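Local structure of sarcosine oxidase (Pyrococcus horikoshii, 1Y56) at residues B[168-173]-B[186-191]; B[207-212]-B[325-330]. The protein serves as the FAD-binding beta subunit of an L-proline dehydrogenase complex, in which it probably carries out the oxidation of L-proline. All coordinates share one frame; numbering follows the deposited sequence.

Contact 1 (B[168-173]-B[186-191]). With FAD (flavin-adenine dinucleotide), chain I.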
# COMPACT_ATOMS: atom_id res chain seq x y z
N GLU B 168 -0.54 33.63 23.67
CA GLU B 168 -0.11 32.27 23.95
C GLU B 168 0.40 31.41 22.82
O GLU B 168 1.55 30.99 22.86
CB GLU B 168 -1.09 31.51 24.84
CG GLU B 168 -0.54 31.34 26.24
CD GLU B 168 -1.56 30.81 27.22
OE1 GLU B 168 -2.76 30.88 26.91
OE2 GLU B 168 -1.16 30.34 28.31
N TYR B 169 -0.37 31.07 21.81
CA TYR B 169 0.29 30.20 20.85
C TYR B 169 0.90 31.03 19.72
O TYR B 169 0.51 30.96 18.55
CB TYR B 169 -0.57 28.98 20.46
CG TYR B 169 -0.59 27.92 21.56
CD1 TYR B 169 -1.32 28.12 22.74
CD2 TYR B 169 0.12 26.71 21.43
CE1 TYR B 169 -1.34 27.16 23.75
CE2 TYR B 169 0.10 25.74 22.44
CZ TYR B 169 -0.63 25.98 23.60
OH TYR B 169 -0.66 25.04 24.63
N THR B 170 1.86 31.84 20.12
CA THR B 170 2.42 32.90 19.30
C THR B 170 3.94 32.88 19.41
O THR B 170 4.51 33.18 20.47
CB THR B 170 1.84 34.29 19.73
OG1 THR B 170 0.44 34.16 20.00
CG2 THR B 170 2.06 35.35 18.65
N GLU B 171 4.60 32.49 18.32
CA GLU B 171 6.05 32.34 18.28
C GLU B 171 6.70 33.51 17.56
O GLU B 171 6.20 33.98 16.53
CB GLU B 171 6.42 31.03 17.60
CG GLU B 171 7.89 30.71 17.66
CD GLU B 171 8.19 29.25 17.40
OE1 GLU B 171 7.33 28.40 17.73
OE2 GLU B 171 9.29 28.94 16.89
N VAL B 172 7.80 34.00 18.13
CA VAL B 172 8.62 34.99 17.48
C VAL B 172 9.54 34.27 16.51
O VAL B 172 10.15 33.25 16.84
CB VAL B 172 9.43 35.79 18.48
CG1 VAL B 172 10.53 36.61 17.80
CG2 VAL B 172 8.50 36.68 19.26
N LYS B 173 9.62 34.82 15.30
CA LYS B 173 10.43 34.25 14.24
C LYS B 173 11.48 35.23 13.71
O LYS B 173 12.54 34.81 13.28
CB LYS B 173 9.52 33.71 13.12
CG LYS B 173 9.10 32.24 13.35
CD LYS B 173 7.63 31.94 12.94
CE LYS B 173 7.42 31.73 11.43
NZ LYS B 173 7.58 32.98 10.63
N LYS B 186 8.36 40.21 14.22
CA LYS B 186 7.73 39.32 13.25
C LYS B 186 7.36 38.02 13.96
O LYS B 186 8.18 37.45 14.69
CB LYS B 186 8.72 39.06 12.10
CG LYS B 186 8.08 38.79 10.73
CD LYS B 186 7.78 37.29 10.49
CE LYS B 186 6.71 37.08 9.40
NZ LYS B 186 7.11 37.66 8.08
N THR B 187 6.12 37.56 13.79
CA THR B 187 5.70 36.29 14.40
C THR B 187 5.03 35.34 13.41
O THR B 187 4.84 35.66 12.23
CB THR B 187 4.75 36.47 15.63
OG1 THR B 187 3.40 36.66 15.17
CG2 THR B 187 5.17 37.62 16.53
N ASN B 188 4.66 34.16 13.90
CA ASN B 188 3.88 33.20 13.14
C ASN B 188 2.42 33.62 12.93
O ASN B 188 1.67 32.92 12.28
CB ASN B 188 3.92 31.83 13.83
CG ASN B 188 3.15 31.78 15.15
OD1 ASN B 188 2.50 30.81 15.44
ND2 ASN B 188 3.25 32.83 15.96
N LYS B 189 2.04 34.76 13.50
CA LYS B 189 0.68 35.29 13.38
C LYS B 189 0.64 36.79 13.01
O LYS B 189 -0.27 37.53 13.40
CB LYS B 189 -0.08 35.05 14.68
CG LYS B 189 -0.57 33.65 14.82
CD LYS B 189 -1.06 33.36 16.23
CE LYS B 189 -1.69 31.98 16.29
NZ LYS B 189 -2.32 31.69 17.61
N GLY B 190 1.64 37.24 12.25
CA GLY B 190 1.71 38.63 11.81
C GLY B 190 2.83 39.38 12.51
O GLY B 190 3.54 38.79 13.34
N ILE B 191 2.99 40.67 12.19
CA ILE B 191 4.03 41.48 12.82
C ILE B 191 3.40 42.39 13.86
O ILE B 191 2.27 42.84 13.69
CB ILE B 191 4.98 42.21 11.77
CG1 ILE B 191 4.96 43.75 11.90
CG2 ILE B 191 4.78 41.67 10.33
CD1 ILE B 191 3.92 44.52 11.01
PA FAD I . 11.32 29.62 30.78
O1A FAD I . 11.89 28.53 29.92
O2A FAD I . 10.42 29.23 31.93
O5B FAD I . 10.60 30.69 29.83
C5B FAD I . 11.06 30.94 28.52
C4B FAD I . 9.85 30.88 27.61
O4B FAD I . 10.18 31.46 26.35
C3B FAD I . 9.39 29.45 27.33
O3B FAD I . 8.09 29.24 27.88
C2B FAD I . 9.40 29.34 25.81
O2B FAD I . 8.21 28.78 25.27
C1B FAD I . 9.44 30.78 25.36
N9A FAD I . 10.04 30.91 24.01
C8A FAD I . 11.17 30.34 23.55
N7A FAD I . 11.32 30.71 22.25
C5A FAD I . 10.28 31.50 21.92
C6A FAD I . 9.91 32.18 20.76
N6A FAD I . 10.68 32.11 19.65
N1A FAD I . 8.78 32.91 20.76
C2A FAD I . 8.00 33.00 21.86
N3A FAD I . 8.33 32.36 23.00
C4A FAD I . 9.47 31.62 23.04
N1 FAD I . 15.02 27.72 39.69
C2 FAD I . 14.87 28.13 40.96
O2 FAD I . 14.94 29.35 41.21
N3 FAD I . 14.64 27.28 41.98
C4 FAD I . 14.54 25.95 41.79
O4 FAD I . 14.32 25.17 42.75
C4X FAD I . 14.70 25.44 40.51
N5 FAD I . 14.62 24.11 40.23
C5X FAD I . 14.77 23.66 38.96
C6 FAD I . 14.68 22.29 38.71
C7 FAD I . 14.82 21.79 37.41
C7M FAD I . 14.72 20.30 37.17
C8 FAD I . 15.06 22.68 36.36
C8M FAD I . 15.22 22.21 34.97
C9 FAD I . 15.15 24.05 36.60
C9A FAD I . 15.00 24.56 37.89
N10 FAD I . 15.10 25.89 38.09
C10 FAD I . 14.95 26.41 39.40
C1' FAD I . 15.37 26.78 36.97
C2' FAD I . 14.14 27.58 36.61
O2' FAD I . 13.20 26.67 36.06
C3' FAD I . 14.53 28.58 35.55
O3' FAD I . 15.62 29.38 36.02
C4' FAD I . 13.34 29.47 35.23
O4' FAD I . 12.21 28.69 34.79
C5' FAD I . 13.70 30.47 34.15
O5' FAD I . 12.47 31.08 33.78
P FAD I . 12.36 31.77 32.36
O1P FAD I . 13.60 32.60 32.18
O2P FAD I . 10.99 32.38 32.28
O3P FAD I . 12.52 30.49 31.39

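Contact 2 (B[207-212]-B[325-330])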
# COMPACT_ATOMS: atom_id res chain seq x y z
N LEU B 207 18.66 31.92 20.08
CA LEU B 207 17.78 31.98 18.94
C LEU B 207 17.22 33.38 18.77
O LEU B 207 17.23 33.92 17.66
CB LEU B 207 16.65 30.97 19.10
CG LEU B 207 16.85 29.53 18.61
CD1 LEU B 207 18.30 29.07 18.74
CD2 LEU B 207 15.92 28.61 19.39
N ILE B 208 16.77 33.98 19.87
CA ILE B 208 16.17 35.30 19.82
C ILE B 208 17.24 36.33 19.49
O ILE B 208 16.99 37.25 18.71
CB ILE B 208 15.43 35.64 21.15
CG1 ILE B 208 14.42 34.55 21.49
CG2 ILE B 208 14.72 36.99 21.06
CD1 ILE B 208 13.42 34.21 20.36
N ASN B 209 18.42 36.14 20.07
CA ASN B 209 19.60 36.98 19.78
C ASN B 209 20.03 36.91 18.32
O ASN B 209 20.31 37.94 17.69
CB ASN B 209 20.76 36.58 20.68
CG ASN B 209 20.54 36.98 22.13
OD1 ASN B 209 19.86 37.97 22.42
ND2 ASN B 209 21.12 36.22 23.03
N ALA B 210 20.06 35.70 17.79
CA ALA B 210 20.29 35.47 16.38
C ALA B 210 19.31 36.23 15.49
O ALA B 210 19.72 36.89 14.54
CB ALA B 210 20.23 34.00 16.08
N MET B 211 18.01 36.14 15.79
CA MET B 211 16.98 36.80 15.00
C MET B 211 17.13 38.31 15.05
O MET B 211 16.71 39.00 14.12
CB MET B 211 15.60 36.46 15.52
CG MET B 211 15.21 35.04 15.36
SD MET B 211 13.80 34.78 16.44
CE MET B 211 13.79 32.99 16.61
N ALA B 212 17.71 38.79 16.14
CA ALA B 212 17.88 40.22 16.37
C ALA B 212 19.17 40.73 15.75
O ALA B 212 19.39 41.94 15.67
CB ALA B 212 17.86 40.52 17.85
N ASN B 325 18.46 49.23 19.10
CA ASN B 325 17.71 50.23 19.85
C ASN B 325 16.41 49.79 20.48
O ASN B 325 15.33 49.74 19.86
CB ASN B 325 17.69 51.61 19.21
CG ASN B 325 18.83 52.46 19.72
OD1 ASN B 325 20.00 52.11 19.55
ND2 ASN B 325 18.50 53.56 20.40
N ASP B 326 16.64 49.45 21.75
CA ASP B 326 15.70 49.11 22.82
C ASP B 326 15.54 47.60 22.94
O ASP B 326 14.44 47.07 23.13
CB ASP B 326 14.41 49.91 22.73
CG ASP B 326 14.67 51.41 22.51
OD1 ASP B 326 15.65 51.96 23.10
OD2 ASP B 326 13.91 52.04 21.72
N TYR B 327 16.69 46.93 22.84
CA TYR B 327 16.78 45.50 23.05
C TYR B 327 17.31 45.25 24.45
O TYR B 327 18.32 45.83 24.85
CB TYR B 327 17.72 44.86 22.03
CG TYR B 327 17.70 43.36 22.02
CD1 TYR B 327 16.58 42.67 21.58
CD2 TYR B 327 18.80 42.62 22.44
CE1 TYR B 327 16.54 41.28 21.55
CE2 TYR B 327 18.78 41.21 22.42
CZ TYR B 327 17.64 40.55 21.97
OH TYR B 327 17.58 39.17 21.92
N TYR B 328 16.60 44.41 25.20
CA TYR B 328 17.05 44.02 26.53
C TYR B 328 17.13 42.51 26.64
O TYR B 328 16.48 41.79 25.89
CB TYR B 328 16.11 44.55 27.61
CG TYR B 328 15.99 46.05 27.66
CD1 TYR B 328 15.20 46.73 26.75
CD2 TYR B 328 16.66 46.77 28.63
CE1 TYR B 328 15.08 48.10 26.80
CE2 TYR B 328 16.54 48.15 28.71
CZ TYR B 328 15.75 48.82 27.79
OH TYR B 328 15.62 50.19 27.85
N ILE B 329 17.93 42.05 27.58
CA ILE B 329 18.04 40.64 27.81
C ILE B 329 17.90 40.36 29.30
O ILE B 329 18.44 41.10 30.13
CB ILE B 329 19.35 40.05 27.18
CG1 ILE B 329 19.29 38.51 27.12
CG2 ILE B 329 20.59 40.57 27.92
CD1 ILE B 329 20.33 37.87 26.22
N ALA B 330 17.13 39.33 29.62
CA ALA B 330 17.05 38.76 30.96
C ALA B 330 16.99 37.24 30.83
O ALA B 330 15.90 36.65 30.84
CB ALA B 330 15.82 39.27 31.68

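Contact 1 (B[168-173]-B[186-191])
The adenine of FAD presents its N1A and N6A edge to the backbone of V172: V172 N donates to N1A at 3.0 Å, almost straight at 174°, and N6A donates to V172 O at 3.1 Å. Because the backbone does the reading, V172 can be apolar, its CB packed near N1A. E171 passes its CG by N6A and forms a salt bridge through OE2 with K209 of the neighbouring PH1363 chain.

The segments run antiparallel, V172 opposite T187 as a non-hydrogen-bonded pair. K173 N bonds to K186 O on one side of this pair, N188 N to E171 O on the other, and K173 CD lies against N188 CB. Beyond it the second segment turns tightly at N188 and K189. T187 has OG1 between its backbone N and carbonyl carbon (chi1 82°), whence it accepts from K189 N at 2.9 Å, an ST turn, and donates to G190 O at 2.8 Å. A valine here would probably leave the K189 amide without that acceptor and G190 O with T187 N as its remaining partner within the turn. Glycine suits position 190, where a CB would press on the carbonyl O of K189. K189, long and extended, sends NZ to Y169 O, 3.1 Å away and 47° above the carbonyl plane, tying the turn to the inverse gamma turn centred on Y169.

The open end of hairpin 172-187 meets here the turn that leads into strand 190-193, all in the three-stranded antiparallel sheet that accompanies the Rossmann-type FAD domain; the start of its first strand, with the loop residues just before it, lines the adenine pocket.

Contact 2 (B[207-212]-B[325-330])
Helix 207-212 and strand 327-330 run nearly antiparallel, 168° between their N-to-C directions, with A212 nearest Y327 and N209 nearest I329 by CA. Their axes are 11.0 Å apart at closest approach, leaving room for one layer of side chains. Y327 spans much of it: with CG anti to the backbone N (chi1 -170°), its ring extends toward the helix and OH donates to N209 OD1 at 2.6 Å. The acceptor sits at the ring edge, in its plane, with the amide turned 70° from the ring. This is the helix-on-sheet layering of a Rossmann-type FAD domain, in which strand 327-331 lies parallel to strand 196-199, whose N199 also touches N209 and Y327. A tyrosine suits the place because its apolar ring fills the buried layer while the hydroxyl supplies a proton to the amide oxygen. Over one ring face lies A212 CB, 4.0 Å from CE1; its small methyl lets the helix come down onto the ring. I208 CG2 approaches the hydroxyl oxygen OH of Y327 at 3.7 Å, and the same residue also touches FAD. Farther along the strand, I329 reaches out with CD1 to lie 3.7 Å from N209 ND2.

From the N terminus, the chain first passes through 168-173 and returns after only twelve residues at 186-191, so contact 1 closes a short hairpin beside the adenine. It then runs through strand 196-199 into the helix holding 207-212. A long excursion of 112 residues follows, contributing several strands of the eight-stranded sheet, before 325-330 comes back and contact 2 closes. The two contacts follow in series, neither nested nor crossed. They nevertheless touch: M211 of the helix packs by CG against K173 O at 3.4 Å and reaches V172 O with CE. Helix 205-212 thus lies between the antiparallel hairpin and the parallel strands of the FAD domain.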